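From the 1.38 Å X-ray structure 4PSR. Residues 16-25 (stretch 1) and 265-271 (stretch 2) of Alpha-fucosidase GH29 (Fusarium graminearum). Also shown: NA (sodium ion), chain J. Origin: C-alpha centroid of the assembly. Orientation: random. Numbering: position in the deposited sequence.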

# COMPACT_ATOMS: atom_id res chain seq x y z
N LYS A 16 -16.78 -9.06 11.09
CA LYS A 16 -17.34 -9.87 10.02
C LYS A 16 -17.21 -9.25 8.62
O LYS A 16 -17.44 -9.92 7.61
CB LYS A 16 -18.80 -10.21 10.33
CG LYS A 16 -18.94 -11.03 11.63
CD LYS A 16 -20.34 -11.60 11.81
CE LYS A 16 -20.59 -12.81 10.91
NZ LYS A 16 -19.67 -13.96 11.20
N HIS A 17 -16.88 -7.97 8.56
CA HIS A 17 -16.64 -7.33 7.27
C HIS A 17 -15.43 -7.96 6.60
O HIS A 17 -14.42 -8.21 7.25
CB HIS A 17 -16.40 -5.84 7.48
CG HIS A 17 -16.10 -5.11 6.20
ND1 HIS A 17 -14.83 -4.67 5.87
CD2 HIS A 17 -16.91 -4.74 5.19
CE1 HIS A 17 -14.88 -4.08 4.69
NE2 HIS A 17 -16.13 -4.11 4.26
N ASN A 18 -15.54 -8.21 5.30
CA ASN A 18 -14.46 -8.82 4.52
C ASN A 18 -13.41 -7.75 4.23
O ASN A 18 -13.68 -6.80 3.48
CB ASN A 18 -15.01 -9.45 3.23
CG ASN A 18 -13.97 -10.26 2.49
OD1 ASN A 18 -13.11 -10.89 3.09
ND2 ASN A 18 -14.09 -10.27 1.17
N ALA A 19 -12.24 -7.88 4.83
CA ALA A 19 -11.26 -6.80 4.81
C ALA A 19 -10.77 -6.43 3.41
O ALA A 19 -10.67 -5.26 3.07
CB ALA A 19 -10.09 -7.16 5.69
N ALA A 20 -10.43 -7.45 2.65
CA ALA A 20 -9.77 -7.29 1.34
C ALA A 20 -10.57 -8.06 0.31
O ALA A 20 -10.32 -9.25 0.07
CB ALA A 20 -8.34 -7.79 1.42
N PRO A 21 -11.55 -7.39 -0.32
CA PRO A 21 -12.39 -8.10 -1.29
C PRO A 21 -11.61 -8.45 -2.56
O PRO A 21 -10.54 -7.90 -2.81
CB PRO A 21 -13.51 -7.11 -1.57
CG PRO A 21 -12.91 -5.77 -1.31
CD PRO A 21 -11.92 -5.98 -0.17
N GLU A 22 -12.13 -9.36 -3.36
CA GLU A 22 -11.41 -9.83 -4.53
C GLU A 22 -11.02 -8.71 -5.50
O GLU A 22 -9.89 -8.74 -6.02
CB GLU A 22 -12.18 -10.94 -5.25
CG GLU A 22 -12.43 -12.15 -4.38
CD GLU A 22 -11.15 -12.77 -3.86
OE1 GLU A 22 -10.32 -13.22 -4.66
OE2 GLU A 22 -10.98 -12.85 -2.64
N TRP A 23 -11.88 -7.72 -5.71
CA TRP A 23 -11.51 -6.65 -6.65
C TRP A 23 -10.25 -5.90 -6.18
O TRP A 23 -9.44 -5.45 -7.01
CB TRP A 23 -12.64 -5.65 -6.92
CG TRP A 23 -12.97 -4.72 -5.76
CD1 TRP A 23 -14.02 -4.84 -4.90
CD2 TRP A 23 -12.28 -3.51 -5.40
NE1 TRP A 23 -14.01 -3.80 -4.00
CE2 TRP A 23 -12.95 -2.97 -4.27
CE3 TRP A 23 -11.16 -2.85 -5.88
CZ2 TRP A 23 -12.53 -1.81 -3.65
CZ3 TRP A 23 -10.75 -1.67 -5.24
CH2 TRP A 23 -11.43 -1.17 -4.14
N TYR A 24 -10.11 -5.76 -4.87
CA TYR A 24 -8.98 -5.03 -4.30
C TYR A 24 -7.71 -5.85 -4.40
O TYR A 24 -6.65 -5.33 -4.72
CB TYR A 24 -9.31 -4.61 -2.86
CG TYR A 24 -8.20 -3.94 -2.06
CD1 TYR A 24 -7.42 -4.68 -1.20
CD2 TYR A 24 -7.95 -2.58 -2.17
CE1 TYR A 24 -6.43 -4.09 -0.45
CE2 TYR A 24 -6.97 -1.97 -1.41
CZ TYR A 24 -6.21 -2.74 -0.56
OH TYR A 24 -5.22 -2.19 0.21
N ARG A 25 -7.80 -7.16 -4.19
CA ARG A 25 -6.67 -8.04 -4.39
C ARG A 25 -6.25 -8.10 -5.86
O ARG A 25 -5.06 -8.25 -6.17
CB ARG A 25 -6.97 -9.46 -3.88
CG ARG A 25 -7.39 -9.54 -2.42
CD ARG A 25 -7.64 -10.96 -1.96
NE ARG A 25 -8.20 -10.97 -0.60
CZ ARG A 25 -7.72 -11.66 0.42
NH1 ARG A 25 -6.67 -12.46 0.31
NH2 ARG A 25 -8.35 -11.55 1.58
N LYS A 265 -21.76 -2.29 -2.73
CA LYS A 265 -20.33 -2.23 -3.01
C LYS A 265 -19.57 -2.94 -1.91
O LYS A 265 -19.98 -2.92 -0.76
CB LYS A 265 -19.82 -0.78 -3.01
CG LYS A 265 -20.46 0.10 -4.02
CD LYS A 265 -19.49 1.12 -4.57
CE LYS A 265 -19.16 2.22 -3.58
NZ LYS A 265 -18.41 3.29 -4.28
N GLU A 266 -18.44 -3.52 -2.26
CA GLU A 266 -17.49 -4.08 -1.31
C GLU A 266 -16.44 -3.02 -1.03
O GLU A 266 -15.62 -2.73 -1.88
CB GLU A 266 -16.83 -5.33 -1.87
CG GLU A 266 -17.78 -6.47 -2.13
CD GLU A 266 -17.09 -7.54 -2.92
OE1 GLU A 266 -16.84 -8.64 -2.39
OE2 GLU A 266 -16.76 -7.26 -4.09
N VAL A 267 -16.50 -2.44 0.16
CA VAL A 267 -15.64 -1.32 0.51
C VAL A 267 -14.48 -1.78 1.36
O VAL A 267 -14.49 -2.86 1.96
CB VAL A 267 -16.40 -0.16 1.21
CG1 VAL A 267 -17.52 0.32 0.30
CG2 VAL A 267 -16.94 -0.57 2.62
N VAL A 268 -13.44 -0.95 1.39
CA VAL A 268 -12.21 -1.25 2.11
C VAL A 268 -11.82 -0.08 2.97
O VAL A 268 -11.93 1.08 2.56
CB VAL A 268 -11.06 -1.50 1.12
CG1 VAL A 268 -9.72 -1.73 1.81
CG2 VAL A 268 -11.40 -2.68 0.23
N THR A 269 -11.34 -0.33 4.20
CA THR A 269 -10.64 0.71 4.93
C THR A 269 -9.26 0.23 5.36
O THR A 269 -9.07 -0.95 5.68
CB THR A 269 -11.48 1.24 6.13
OG1 THR A 269 -10.93 2.47 6.61
CG2 THR A 269 -11.56 0.22 7.27
N THR A 270 -8.28 1.12 5.25
CA THR A 270 -6.89 0.81 5.60
C THR A 270 -6.46 1.64 6.82
O THR A 270 -7.06 2.68 7.15
CB THR A 270 -5.88 1.08 4.42
OG1 THR A 270 -5.72 2.49 4.25
CG2 THR A 270 -6.33 0.46 3.11
N TYR A 271 -5.45 1.15 7.52
CA TYR A 271 -4.92 1.87 8.68
C TYR A 271 -3.44 1.50 8.78
O TYR A 271 -3.03 0.46 8.23
CB TYR A 271 -5.71 1.57 9.97
CG TYR A 271 -5.47 0.18 10.47
CD1 TYR A 271 -5.82 -0.94 9.72
CD2 TYR A 271 -4.84 -0.01 11.71
CE1 TYR A 271 -5.54 -2.20 10.16
CE2 TYR A 271 -4.56 -1.28 12.16
CZ TYR A 271 -4.91 -2.37 11.40
OH TYR A 271 -4.59 -3.64 11.85
NA NA J . -13.40 -10.04 8.42
O HOH W 1 -15.01 -11.49 7.41
O HOH W 2 -15.05 -5.58 1.40
O HOH W 3 -16.61 -8.99 0.16
O HOH W 4 -11.70 -3.21 4.70
O HOH W 5 -11.80 -10.38 6.54
O HOH W 6 -14.84 -10.30 -2.66
O HOH W 7 -14.64 -8.28 -5.44
O HOH W 8 -12.53 -11.90 9.75

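Lys-16 does not reach stretch 2; its O accepts a weak hydrogen bond from water 1 (2.9 Å to the water O), a ligand of the sodium ion. His-17 works in two directions. Its backbone O binds the sodium at 2.4 Å, while its side chain, with CA-to-CB pointing toward stretch 2, sets the ring edge against Val-267: CE1 lies 3.0 Å from Val-267 O, near the ring plane. His-17 NE2 is 3.1 Å from that same oxygen, and the geometry leaves the nature of this approach open.

From Asn-18 to Ala-19 the two backbones communicate through solvent. Water 2 donates to Asn-18 O and to Val-267 O, 2.8 Å from each, and so links two acceptors, Asn-18 O and Val-267 O, which lie 4.3 Å apart and cannot hydrogen-bond to each other. Water 4 donates to Ala-19 O (2.8 Å) and accepts from Thr-269 N (2.9 Å), bridging a carbonyl and an amide.

At Pro-21, the N-cap residue, contact becomes apolar: its CD packs 3.4 Å from Val-268 CG2. Pro-21 O accepts hydrogen bonds from Arg-25 N (3.2 Å) and, weakly, from Tyr-24 N (3.0 Å), as expected where a helix begins. The first amides of that helix meet Glu-266 through water: water 6 accepts from Glu-22 N (3.0 Å) and donates to Glu-266 OE1 (2.6 Å), and water 7 accepts from Trp-23 N (2.8 Å) and donates to Glu-266 OE2 (2.7 Å).

Trp-23 donates a direct hydrogen bond across the stretches, NE1 to Glu-266 O, at 2.9 Å with an N-H...O angle of 157°; the acceptor sits near the indole plane, at the ring edge. Its CZ2 also lies 4.1 Å from Val-268 CG2. Tyr-24 also packs on that valine, whose CG1 lies over one face of the phenol ring, with Tyr-24 CG 4.1 Å from Val-268 CG2.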